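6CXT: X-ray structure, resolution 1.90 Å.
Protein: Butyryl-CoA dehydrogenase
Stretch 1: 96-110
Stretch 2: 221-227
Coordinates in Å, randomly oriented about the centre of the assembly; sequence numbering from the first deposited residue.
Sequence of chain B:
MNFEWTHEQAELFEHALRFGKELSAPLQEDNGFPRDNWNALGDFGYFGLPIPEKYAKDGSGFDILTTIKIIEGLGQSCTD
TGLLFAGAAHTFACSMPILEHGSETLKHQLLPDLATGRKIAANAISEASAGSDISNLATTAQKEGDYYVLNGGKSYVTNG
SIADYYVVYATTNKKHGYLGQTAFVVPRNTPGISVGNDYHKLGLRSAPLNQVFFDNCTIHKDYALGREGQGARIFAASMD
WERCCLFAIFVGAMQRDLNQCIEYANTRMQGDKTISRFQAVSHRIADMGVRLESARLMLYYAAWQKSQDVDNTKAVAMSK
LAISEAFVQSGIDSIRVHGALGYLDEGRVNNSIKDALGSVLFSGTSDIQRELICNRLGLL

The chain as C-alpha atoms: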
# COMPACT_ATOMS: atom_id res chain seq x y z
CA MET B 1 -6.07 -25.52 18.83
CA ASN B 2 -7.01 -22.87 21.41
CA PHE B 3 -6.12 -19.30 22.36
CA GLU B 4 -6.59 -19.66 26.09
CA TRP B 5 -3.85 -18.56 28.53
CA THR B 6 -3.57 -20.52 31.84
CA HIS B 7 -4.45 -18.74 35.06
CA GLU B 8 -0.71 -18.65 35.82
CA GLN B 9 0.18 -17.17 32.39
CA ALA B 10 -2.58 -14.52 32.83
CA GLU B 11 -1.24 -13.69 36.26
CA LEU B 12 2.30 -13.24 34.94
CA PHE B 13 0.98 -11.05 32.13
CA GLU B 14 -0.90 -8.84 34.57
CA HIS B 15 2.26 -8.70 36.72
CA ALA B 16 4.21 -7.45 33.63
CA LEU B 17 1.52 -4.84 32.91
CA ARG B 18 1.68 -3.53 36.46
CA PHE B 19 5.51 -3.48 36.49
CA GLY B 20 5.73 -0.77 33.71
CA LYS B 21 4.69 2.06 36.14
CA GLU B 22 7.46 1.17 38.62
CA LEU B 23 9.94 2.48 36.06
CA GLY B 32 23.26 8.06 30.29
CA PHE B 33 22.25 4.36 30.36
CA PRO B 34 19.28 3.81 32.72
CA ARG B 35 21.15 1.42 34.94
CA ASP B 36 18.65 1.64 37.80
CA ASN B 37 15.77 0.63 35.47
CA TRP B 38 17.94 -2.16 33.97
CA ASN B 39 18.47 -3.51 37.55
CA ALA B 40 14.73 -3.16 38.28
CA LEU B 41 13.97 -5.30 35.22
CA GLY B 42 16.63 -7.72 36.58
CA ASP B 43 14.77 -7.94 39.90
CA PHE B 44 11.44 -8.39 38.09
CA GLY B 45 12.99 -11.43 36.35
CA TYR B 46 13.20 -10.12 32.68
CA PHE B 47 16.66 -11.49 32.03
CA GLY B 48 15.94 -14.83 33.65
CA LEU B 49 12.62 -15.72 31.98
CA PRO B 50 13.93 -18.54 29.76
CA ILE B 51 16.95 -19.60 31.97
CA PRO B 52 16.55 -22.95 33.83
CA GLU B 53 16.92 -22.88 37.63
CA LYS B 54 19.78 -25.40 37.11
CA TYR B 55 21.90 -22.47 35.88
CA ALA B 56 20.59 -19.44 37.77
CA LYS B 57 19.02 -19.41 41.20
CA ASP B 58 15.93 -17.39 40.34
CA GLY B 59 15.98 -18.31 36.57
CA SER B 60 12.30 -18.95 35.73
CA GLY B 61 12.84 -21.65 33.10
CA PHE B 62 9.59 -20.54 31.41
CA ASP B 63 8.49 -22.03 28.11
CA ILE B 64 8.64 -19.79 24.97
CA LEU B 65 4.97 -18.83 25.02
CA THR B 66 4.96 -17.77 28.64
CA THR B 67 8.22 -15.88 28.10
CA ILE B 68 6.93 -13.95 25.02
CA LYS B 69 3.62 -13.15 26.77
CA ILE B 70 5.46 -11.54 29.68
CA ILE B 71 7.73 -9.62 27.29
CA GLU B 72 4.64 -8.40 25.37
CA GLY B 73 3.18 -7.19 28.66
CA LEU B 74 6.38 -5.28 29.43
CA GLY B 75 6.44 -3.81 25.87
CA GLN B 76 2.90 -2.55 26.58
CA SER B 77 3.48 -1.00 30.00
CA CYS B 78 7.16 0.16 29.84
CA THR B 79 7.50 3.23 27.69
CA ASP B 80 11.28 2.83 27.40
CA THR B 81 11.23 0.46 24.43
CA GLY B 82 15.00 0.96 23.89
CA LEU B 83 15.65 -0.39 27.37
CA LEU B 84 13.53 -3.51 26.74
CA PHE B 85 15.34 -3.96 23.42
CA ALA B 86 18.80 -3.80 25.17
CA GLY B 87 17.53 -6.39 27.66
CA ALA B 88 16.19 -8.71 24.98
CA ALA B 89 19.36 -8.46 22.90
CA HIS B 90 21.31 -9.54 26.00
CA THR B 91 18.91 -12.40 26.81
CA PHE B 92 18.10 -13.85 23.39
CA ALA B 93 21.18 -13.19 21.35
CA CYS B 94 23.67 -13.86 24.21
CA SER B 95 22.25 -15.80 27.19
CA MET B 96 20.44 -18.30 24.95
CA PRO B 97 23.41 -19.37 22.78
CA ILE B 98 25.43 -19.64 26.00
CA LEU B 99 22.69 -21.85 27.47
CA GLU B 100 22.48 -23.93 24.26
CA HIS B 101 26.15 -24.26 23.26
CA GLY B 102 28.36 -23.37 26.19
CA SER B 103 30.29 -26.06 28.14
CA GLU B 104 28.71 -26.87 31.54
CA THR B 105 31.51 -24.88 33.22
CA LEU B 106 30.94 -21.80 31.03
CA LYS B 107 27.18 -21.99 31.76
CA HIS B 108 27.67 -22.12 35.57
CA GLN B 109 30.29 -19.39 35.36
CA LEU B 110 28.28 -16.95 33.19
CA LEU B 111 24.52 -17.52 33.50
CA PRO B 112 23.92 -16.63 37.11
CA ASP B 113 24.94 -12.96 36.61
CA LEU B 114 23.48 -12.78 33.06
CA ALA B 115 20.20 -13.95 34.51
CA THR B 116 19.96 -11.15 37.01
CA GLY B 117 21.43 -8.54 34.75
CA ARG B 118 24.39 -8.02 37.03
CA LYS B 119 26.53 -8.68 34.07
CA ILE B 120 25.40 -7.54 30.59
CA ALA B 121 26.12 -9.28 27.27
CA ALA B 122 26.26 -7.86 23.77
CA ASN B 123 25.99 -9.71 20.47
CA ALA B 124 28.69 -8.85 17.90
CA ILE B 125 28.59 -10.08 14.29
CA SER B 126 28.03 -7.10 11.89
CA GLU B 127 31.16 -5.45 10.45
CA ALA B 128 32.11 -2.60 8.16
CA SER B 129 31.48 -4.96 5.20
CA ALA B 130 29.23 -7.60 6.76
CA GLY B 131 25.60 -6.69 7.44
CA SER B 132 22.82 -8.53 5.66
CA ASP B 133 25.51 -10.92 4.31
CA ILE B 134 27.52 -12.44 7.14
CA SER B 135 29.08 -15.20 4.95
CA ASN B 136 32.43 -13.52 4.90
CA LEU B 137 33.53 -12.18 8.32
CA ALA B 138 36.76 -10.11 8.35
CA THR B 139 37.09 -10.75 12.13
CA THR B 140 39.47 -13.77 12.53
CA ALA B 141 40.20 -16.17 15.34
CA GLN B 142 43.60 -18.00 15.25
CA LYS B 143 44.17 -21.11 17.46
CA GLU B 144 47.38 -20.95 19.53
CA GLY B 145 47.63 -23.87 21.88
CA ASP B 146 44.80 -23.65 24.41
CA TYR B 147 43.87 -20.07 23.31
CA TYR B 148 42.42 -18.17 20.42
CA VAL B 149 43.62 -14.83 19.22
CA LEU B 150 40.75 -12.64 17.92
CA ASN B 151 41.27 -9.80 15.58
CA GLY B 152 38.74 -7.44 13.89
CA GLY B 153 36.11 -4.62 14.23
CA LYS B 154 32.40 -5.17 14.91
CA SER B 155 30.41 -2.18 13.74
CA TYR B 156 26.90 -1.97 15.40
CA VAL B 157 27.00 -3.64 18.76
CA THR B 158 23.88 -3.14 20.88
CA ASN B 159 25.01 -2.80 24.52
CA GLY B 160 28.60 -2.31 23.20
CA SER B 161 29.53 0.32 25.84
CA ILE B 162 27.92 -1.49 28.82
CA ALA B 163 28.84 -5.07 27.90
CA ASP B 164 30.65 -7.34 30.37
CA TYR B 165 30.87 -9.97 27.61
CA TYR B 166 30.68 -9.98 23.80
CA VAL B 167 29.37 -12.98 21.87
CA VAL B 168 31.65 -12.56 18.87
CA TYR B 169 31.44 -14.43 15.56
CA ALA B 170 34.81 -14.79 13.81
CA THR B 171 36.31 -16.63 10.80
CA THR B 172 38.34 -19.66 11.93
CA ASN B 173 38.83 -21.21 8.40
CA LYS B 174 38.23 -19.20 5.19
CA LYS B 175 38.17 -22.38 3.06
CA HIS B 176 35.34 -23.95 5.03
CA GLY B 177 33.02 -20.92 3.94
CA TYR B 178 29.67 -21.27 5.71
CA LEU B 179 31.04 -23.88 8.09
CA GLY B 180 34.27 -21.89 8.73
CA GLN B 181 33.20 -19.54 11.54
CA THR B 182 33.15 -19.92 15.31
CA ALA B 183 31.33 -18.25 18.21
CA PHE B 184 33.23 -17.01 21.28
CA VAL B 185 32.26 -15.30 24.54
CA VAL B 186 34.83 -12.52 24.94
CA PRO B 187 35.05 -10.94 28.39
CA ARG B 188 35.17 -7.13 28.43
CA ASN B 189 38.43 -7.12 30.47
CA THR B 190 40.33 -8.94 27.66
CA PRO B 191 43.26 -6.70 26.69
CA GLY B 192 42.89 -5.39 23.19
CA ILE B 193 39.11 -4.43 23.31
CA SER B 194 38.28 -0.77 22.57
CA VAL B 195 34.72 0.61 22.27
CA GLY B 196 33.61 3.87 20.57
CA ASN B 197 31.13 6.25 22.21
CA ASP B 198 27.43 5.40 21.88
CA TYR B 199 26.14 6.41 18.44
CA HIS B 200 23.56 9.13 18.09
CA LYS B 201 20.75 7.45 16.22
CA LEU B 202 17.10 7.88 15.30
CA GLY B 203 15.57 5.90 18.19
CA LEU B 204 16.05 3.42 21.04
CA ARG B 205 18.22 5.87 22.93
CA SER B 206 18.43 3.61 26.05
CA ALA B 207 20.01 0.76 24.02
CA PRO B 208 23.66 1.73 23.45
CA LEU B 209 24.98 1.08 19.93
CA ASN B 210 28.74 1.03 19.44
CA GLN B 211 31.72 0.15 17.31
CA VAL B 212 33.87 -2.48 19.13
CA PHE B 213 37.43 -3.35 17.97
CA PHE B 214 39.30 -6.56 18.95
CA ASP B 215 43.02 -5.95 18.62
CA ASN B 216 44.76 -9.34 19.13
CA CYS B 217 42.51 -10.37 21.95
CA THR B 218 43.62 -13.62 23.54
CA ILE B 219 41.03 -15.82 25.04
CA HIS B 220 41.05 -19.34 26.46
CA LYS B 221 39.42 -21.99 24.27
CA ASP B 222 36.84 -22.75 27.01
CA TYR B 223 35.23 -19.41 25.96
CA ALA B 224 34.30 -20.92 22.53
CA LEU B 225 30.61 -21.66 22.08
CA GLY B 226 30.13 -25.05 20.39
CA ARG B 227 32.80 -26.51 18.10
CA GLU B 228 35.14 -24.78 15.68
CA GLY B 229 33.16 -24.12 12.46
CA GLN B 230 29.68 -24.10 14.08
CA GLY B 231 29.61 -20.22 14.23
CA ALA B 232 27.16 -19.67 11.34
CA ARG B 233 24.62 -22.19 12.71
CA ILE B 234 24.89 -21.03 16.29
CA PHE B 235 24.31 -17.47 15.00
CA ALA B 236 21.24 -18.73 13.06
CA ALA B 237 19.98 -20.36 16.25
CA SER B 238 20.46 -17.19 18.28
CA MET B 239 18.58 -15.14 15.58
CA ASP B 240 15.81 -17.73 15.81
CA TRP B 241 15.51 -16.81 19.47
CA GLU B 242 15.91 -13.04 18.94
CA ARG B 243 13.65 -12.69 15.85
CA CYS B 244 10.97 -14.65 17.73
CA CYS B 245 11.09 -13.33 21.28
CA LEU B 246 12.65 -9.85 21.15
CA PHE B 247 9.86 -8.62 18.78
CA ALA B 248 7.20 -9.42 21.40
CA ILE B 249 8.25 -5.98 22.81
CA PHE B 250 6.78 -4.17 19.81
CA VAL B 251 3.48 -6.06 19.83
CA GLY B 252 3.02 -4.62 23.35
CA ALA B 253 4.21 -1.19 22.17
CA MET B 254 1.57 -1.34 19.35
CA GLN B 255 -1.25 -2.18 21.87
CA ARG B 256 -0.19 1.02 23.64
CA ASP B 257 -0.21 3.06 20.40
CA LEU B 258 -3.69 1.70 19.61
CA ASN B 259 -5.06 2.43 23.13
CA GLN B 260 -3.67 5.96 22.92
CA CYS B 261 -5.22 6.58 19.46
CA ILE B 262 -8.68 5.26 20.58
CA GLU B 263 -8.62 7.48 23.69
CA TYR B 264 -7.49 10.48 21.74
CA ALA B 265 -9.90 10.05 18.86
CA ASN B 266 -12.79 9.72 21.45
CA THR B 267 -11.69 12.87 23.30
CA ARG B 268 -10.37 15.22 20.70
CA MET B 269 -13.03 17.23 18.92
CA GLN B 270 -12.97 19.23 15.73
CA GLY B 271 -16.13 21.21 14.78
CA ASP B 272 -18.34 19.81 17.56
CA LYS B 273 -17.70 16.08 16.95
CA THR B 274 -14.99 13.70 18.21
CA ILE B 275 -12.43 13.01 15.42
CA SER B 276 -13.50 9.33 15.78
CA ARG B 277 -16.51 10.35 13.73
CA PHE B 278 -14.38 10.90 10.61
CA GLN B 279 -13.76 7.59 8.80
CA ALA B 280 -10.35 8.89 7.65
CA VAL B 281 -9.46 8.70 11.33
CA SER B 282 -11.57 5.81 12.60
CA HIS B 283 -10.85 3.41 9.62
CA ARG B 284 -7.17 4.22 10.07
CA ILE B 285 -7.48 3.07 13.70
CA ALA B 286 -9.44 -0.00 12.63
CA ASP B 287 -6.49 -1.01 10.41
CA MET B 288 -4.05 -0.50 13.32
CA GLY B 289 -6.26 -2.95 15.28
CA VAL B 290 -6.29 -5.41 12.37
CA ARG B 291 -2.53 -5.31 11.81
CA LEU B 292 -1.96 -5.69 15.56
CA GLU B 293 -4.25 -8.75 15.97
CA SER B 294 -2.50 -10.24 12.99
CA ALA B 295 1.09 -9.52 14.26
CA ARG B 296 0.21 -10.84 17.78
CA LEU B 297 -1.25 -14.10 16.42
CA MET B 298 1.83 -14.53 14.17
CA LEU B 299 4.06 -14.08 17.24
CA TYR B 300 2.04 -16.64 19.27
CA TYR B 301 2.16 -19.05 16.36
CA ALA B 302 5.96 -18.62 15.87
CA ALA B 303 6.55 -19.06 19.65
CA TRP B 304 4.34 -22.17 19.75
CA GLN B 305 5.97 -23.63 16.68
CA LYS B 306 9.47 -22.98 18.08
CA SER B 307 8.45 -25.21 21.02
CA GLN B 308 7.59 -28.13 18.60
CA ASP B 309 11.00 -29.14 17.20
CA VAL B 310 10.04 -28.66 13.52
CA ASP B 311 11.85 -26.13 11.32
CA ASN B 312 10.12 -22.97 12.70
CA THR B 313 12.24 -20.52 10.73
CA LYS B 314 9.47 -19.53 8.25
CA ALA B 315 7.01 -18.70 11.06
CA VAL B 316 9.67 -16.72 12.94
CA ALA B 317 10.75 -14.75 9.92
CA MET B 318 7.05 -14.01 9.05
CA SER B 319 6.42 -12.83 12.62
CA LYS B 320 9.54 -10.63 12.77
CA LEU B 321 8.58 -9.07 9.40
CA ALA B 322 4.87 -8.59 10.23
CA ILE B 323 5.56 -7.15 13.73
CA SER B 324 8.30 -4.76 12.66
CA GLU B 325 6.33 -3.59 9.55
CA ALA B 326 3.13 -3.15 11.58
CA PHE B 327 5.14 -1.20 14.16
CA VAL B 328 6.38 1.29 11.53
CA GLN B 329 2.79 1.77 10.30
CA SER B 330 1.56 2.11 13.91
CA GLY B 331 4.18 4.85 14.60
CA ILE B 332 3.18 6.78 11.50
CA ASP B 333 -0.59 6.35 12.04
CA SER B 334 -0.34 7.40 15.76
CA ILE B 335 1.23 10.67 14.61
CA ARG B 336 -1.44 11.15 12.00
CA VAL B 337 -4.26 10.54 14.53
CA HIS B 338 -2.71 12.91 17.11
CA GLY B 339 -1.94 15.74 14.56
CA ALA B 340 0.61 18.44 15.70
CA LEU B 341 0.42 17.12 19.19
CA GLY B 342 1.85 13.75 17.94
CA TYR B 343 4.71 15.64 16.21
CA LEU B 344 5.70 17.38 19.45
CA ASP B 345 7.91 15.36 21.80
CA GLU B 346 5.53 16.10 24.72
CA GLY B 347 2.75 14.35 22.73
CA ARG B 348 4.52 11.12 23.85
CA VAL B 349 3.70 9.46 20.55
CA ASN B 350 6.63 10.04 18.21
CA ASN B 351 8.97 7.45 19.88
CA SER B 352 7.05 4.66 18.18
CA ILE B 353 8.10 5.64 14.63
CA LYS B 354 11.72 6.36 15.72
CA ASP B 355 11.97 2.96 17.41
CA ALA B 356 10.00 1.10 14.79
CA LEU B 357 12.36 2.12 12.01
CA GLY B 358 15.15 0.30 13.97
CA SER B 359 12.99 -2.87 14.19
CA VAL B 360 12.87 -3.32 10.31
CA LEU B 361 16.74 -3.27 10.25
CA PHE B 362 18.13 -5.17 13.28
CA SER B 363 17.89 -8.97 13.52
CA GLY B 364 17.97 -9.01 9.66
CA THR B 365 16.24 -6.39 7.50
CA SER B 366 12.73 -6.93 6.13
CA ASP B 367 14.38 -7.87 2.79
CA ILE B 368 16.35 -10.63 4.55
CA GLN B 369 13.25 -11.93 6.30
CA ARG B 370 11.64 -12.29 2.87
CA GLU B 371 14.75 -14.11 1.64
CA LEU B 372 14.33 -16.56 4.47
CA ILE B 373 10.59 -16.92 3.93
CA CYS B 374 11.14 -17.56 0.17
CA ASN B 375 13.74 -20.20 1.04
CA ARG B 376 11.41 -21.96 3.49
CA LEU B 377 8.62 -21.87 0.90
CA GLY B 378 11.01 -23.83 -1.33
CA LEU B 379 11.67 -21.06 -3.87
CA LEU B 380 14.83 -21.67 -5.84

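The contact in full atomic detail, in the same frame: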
# COMPACT_ATOMS: atom_id res chain seq x y z
N MET B 96 20.92 -17.05 25.53
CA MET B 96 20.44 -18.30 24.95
C MET B 96 21.52 -19.14 24.20
O MET B 96 21.60 -20.36 24.43
CB MET B 96 19.16 -18.07 24.11
CG MET B 96 17.98 -17.60 24.95
SD MET B 96 17.55 -18.60 26.40
CE MET B 96 17.01 -20.10 25.57
N PRO B 97 22.37 -18.53 23.35
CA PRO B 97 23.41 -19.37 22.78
C PRO B 97 24.40 -19.92 23.83
O PRO B 97 24.98 -21.00 23.62
CB PRO B 97 24.18 -18.47 21.83
CG PRO B 97 23.51 -17.16 21.88
CD PRO B 97 22.25 -17.24 22.65
N ILE B 98 24.60 -19.17 24.91
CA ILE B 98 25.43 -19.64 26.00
C ILE B 98 24.77 -20.87 26.61
O ILE B 98 25.45 -21.90 26.77
CB ILE B 98 25.69 -18.54 27.06
CG1 ILE B 98 26.69 -17.55 26.48
CG2 ILE B 98 26.17 -19.14 28.41
CD1 ILE B 98 26.78 -16.23 27.25
N LEU B 99 23.49 -20.74 26.98
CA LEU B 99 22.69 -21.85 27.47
C LEU B 99 22.73 -23.05 26.52
O LEU B 99 22.94 -24.18 26.98
CB LEU B 99 21.25 -21.44 27.78
CG LEU B 99 20.30 -22.53 28.33
CD1 LEU B 99 20.74 -23.02 29.73
CD2 LEU B 99 18.88 -22.00 28.42
N GLU B 100 22.59 -22.83 25.22
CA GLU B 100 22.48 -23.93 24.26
C GLU B 100 23.78 -24.57 23.80
O GLU B 100 23.76 -25.72 23.35
CB GLU B 100 21.62 -23.52 23.05
CG GLU B 100 20.25 -23.05 23.54
CD GLU B 100 19.27 -22.83 22.42
OE1 GLU B 100 19.66 -22.41 21.30
OE2 GLU B 100 18.09 -23.10 22.70
N HIS B 101 24.89 -23.85 23.89
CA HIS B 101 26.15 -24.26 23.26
C HIS B 101 27.39 -24.06 24.09
O HIS B 101 28.50 -24.37 23.62
CB HIS B 101 26.36 -23.54 21.95
CG HIS B 101 25.27 -23.80 20.97
ND1 HIS B 101 25.18 -24.96 20.23
CD2 HIS B 101 24.18 -23.06 20.64
CE1 HIS B 101 24.09 -24.92 19.49
NE2 HIS B 101 23.47 -23.78 19.71
N GLY B 102 27.23 -23.51 25.28
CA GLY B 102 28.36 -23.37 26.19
C GLY B 102 28.63 -24.70 26.91
O GLY B 102 27.69 -25.47 27.21
N SER B 103 29.92 -24.96 27.23
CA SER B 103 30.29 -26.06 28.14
C SER B 103 29.51 -25.89 29.45
O SER B 103 29.08 -24.77 29.77
CB SER B 103 31.79 -25.98 28.44
OG SER B 103 32.02 -24.97 29.41
N GLU B 104 29.34 -26.96 30.22
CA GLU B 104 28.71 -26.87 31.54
C GLU B 104 29.41 -25.88 32.48
O GLU B 104 28.73 -25.22 33.27
CB GLU B 104 28.65 -28.25 32.23
CG GLU B 104 27.79 -29.26 31.48
CD GLU B 104 26.36 -28.77 31.25
OE1 GLU B 104 25.72 -28.35 32.25
OE2 GLU B 104 25.89 -28.82 30.09
N THR B 105 30.74 -25.79 32.38
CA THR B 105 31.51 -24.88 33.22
C THR B 105 31.26 -23.41 32.83
O THR B 105 30.99 -22.55 33.69
CB THR B 105 33.02 -25.29 33.34
OG1 THR B 105 33.66 -25.26 32.06
CG2 THR B 105 33.11 -26.73 33.88
N LEU B 106 31.30 -23.13 31.53
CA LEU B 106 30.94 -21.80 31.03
C LEU B 106 29.51 -21.37 31.47
O LEU B 106 29.33 -20.27 32.03
CB LEU B 106 31.19 -21.68 29.51
CG LEU B 106 31.29 -20.22 29.01
CD1 LEU B 106 32.55 -19.46 29.42
CD2 LEU B 106 31.16 -20.19 27.50
N LYS B 107 28.54 -22.27 31.31
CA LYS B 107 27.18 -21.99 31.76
C LYS B 107 27.04 -21.65 33.25
O LYS B 107 26.39 -20.65 33.60
CB LYS B 107 26.20 -23.08 31.35
CG LYS B 107 26.10 -23.23 29.84
CD LYS B 107 25.05 -24.23 29.44
CE LYS B 107 25.37 -25.63 29.92
NZ LYS B 107 24.65 -26.66 29.13
N HIS B 108 27.66 -22.45 34.13
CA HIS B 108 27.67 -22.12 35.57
C HIS B 108 28.45 -20.87 35.90
O HIS B 108 28.07 -20.13 36.81
CB HIS B 108 28.12 -23.32 36.43
CG HIS B 108 27.04 -24.35 36.56
ND1 HIS B 108 27.06 -25.54 35.87
CD2 HIS B 108 25.86 -24.32 37.23
CE1 HIS B 108 25.97 -26.23 36.15
NE2 HIS B 108 25.21 -25.50 36.96
N GLN B 109 29.51 -20.62 35.16
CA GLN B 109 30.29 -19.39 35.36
C GLN B 109 29.50 -18.12 34.95
O GLN B 109 29.50 -17.13 35.67
CB GLN B 109 31.57 -19.47 34.57
CG GLN B 109 32.63 -18.44 34.93
CD GLN B 109 33.86 -18.59 34.03
OE1 GLN B 109 34.44 -19.68 33.92
NE2 GLN B 109 34.24 -17.50 33.34
N LEU B 110 28.83 -18.17 33.80
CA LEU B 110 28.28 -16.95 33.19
C LEU B 110 26.82 -16.68 33.46
O LEU B 110 26.46 -15.54 33.70
CB LEU B 110 28.52 -16.93 31.68
CG LEU B 110 29.93 -17.03 31.14
CD1 LEU B 110 29.98 -16.93 29.64
CD2 LEU B 110 30.84 -15.99 31.76
N LYS B 221 40.34 -21.21 25.10
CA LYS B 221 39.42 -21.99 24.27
C LYS B 221 38.12 -22.38 24.98
O LYS B 221 37.14 -22.59 24.29
CB LYS B 221 40.11 -23.25 23.72
CG LYS B 221 40.37 -24.30 24.79
CD LYS B 221 41.00 -25.54 24.19
CE LYS B 221 41.32 -26.53 25.30
NZ LYS B 221 42.02 -27.70 24.69
N ASP B 222 38.09 -22.45 26.31
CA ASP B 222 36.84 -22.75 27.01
C ASP B 222 35.78 -21.64 26.81
O ASP B 222 34.65 -21.81 27.21
CB ASP B 222 37.05 -22.93 28.51
CG ASP B 222 37.92 -24.17 28.86
OD1 ASP B 222 38.26 -25.00 27.96
OD2 ASP B 222 38.26 -24.30 30.06
N TYR B 223 36.19 -20.49 26.29
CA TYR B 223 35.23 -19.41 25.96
C TYR B 223 34.54 -19.60 24.60
O TYR B 223 33.60 -18.85 24.30
CB TYR B 223 35.92 -18.02 26.02
CG TYR B 223 36.08 -17.53 27.43
CD1 TYR B 223 34.98 -17.13 28.19
CD2 TYR B 223 37.36 -17.51 28.05
CE1 TYR B 223 35.11 -16.72 29.51
CE2 TYR B 223 37.51 -17.09 29.37
CZ TYR B 223 36.40 -16.68 30.08
OH TYR B 223 36.55 -16.28 31.37
N ALA B 224 34.99 -20.58 23.79
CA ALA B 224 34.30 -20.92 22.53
C ALA B 224 32.93 -21.49 22.85
O ALA B 224 32.75 -22.24 23.82
CB ALA B 224 35.11 -21.88 21.65
N LEU B 225 31.94 -21.08 22.05
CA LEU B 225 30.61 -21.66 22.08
C LEU B 225 30.54 -22.70 20.96
O LEU B 225 30.76 -22.38 19.78
CB LEU B 225 29.58 -20.56 21.83
CG LEU B 225 28.75 -19.99 22.97
CD1 LEU B 225 29.48 -20.03 24.31
CD2 LEU B 225 28.21 -18.62 22.60
N GLY B 226 30.21 -23.93 21.34
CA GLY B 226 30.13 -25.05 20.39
C GLY B 226 31.51 -25.42 19.87
O GLY B 226 32.51 -25.10 20.49
N ARG B 227 31.56 -26.05 18.71
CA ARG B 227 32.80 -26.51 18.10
C ARG B 227 33.34 -25.49 17.12
O ARG B 227 32.57 -24.66 16.60
CB ARG B 227 32.52 -27.84 17.36
CG ARG B 227 32.36 -29.04 18.28
CD ARG B 227 31.61 -30.16 17.58
NE ARG B 227 30.24 -30.25 18.10
CZ ARG B 227 29.18 -30.69 17.43
NH1 ARG B 227 29.28 -31.09 16.16
NH2 ARG B 227 27.99 -30.71 18.02
O HOH W 1 32.16 -23.22 26.10

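The firmest direct bond between the two stretches joins backbone to backbone: Gly226 N donates to His101 O over 2.9 Å. Here the chains come closest, His101 CA and Gly226 CA lying 5.0 Å apart, as do Gly102 CA and Leu225 CA. Gly226 adopts a positive phi of 69°, a conformation that favours glycine. A water extends the polar link: it accepts from Ser103 N (3.1 Å) and donates to Ala224 O (2.6 Å) and Asp222 O (3.1 Å), so that main-chain groups of the turn and of stretch 2 are satisfied together. At the far end Gln109, its side chain extended with chi1 and chi2 both t, donates from NE2 to Tyr223 OH at 3.3 Å, a longer bond at the exposed margin.

Between these polar points the contact is apolar. Leu106 points toward stretch 2 from the second helix and spreads its two methyls over different partners: CD1 lies 3.6 Å from Tyr223 CD1, meeting the ring obliquely, and CD2 lies 3.6 Å from Leu225 CD1. Leu225, the residue most covered by the contact, bridges both helical segments; its CD2 reaches Pro97 CB at 4.1 Å and Ile98 CG1 at 4.3 Å, while its CD1 sits 4.0 Å from Gly102 CA. Its chi angles (-104° and 30°) lie between the usual wells. A CB on Gly102 would come within 2.7 Å of Ile98 O, so the turn has little room for a side chain.

Ser103 caps the second helix, its OG accepting from Leu106 N at 2.9 Å and thereby satisfying a first-turn amide. One turn of side chains is also tied together by a salt bridge from Lys107 NZ to Glu104 OE2 (2.7 Å), out of reach of stretch 2.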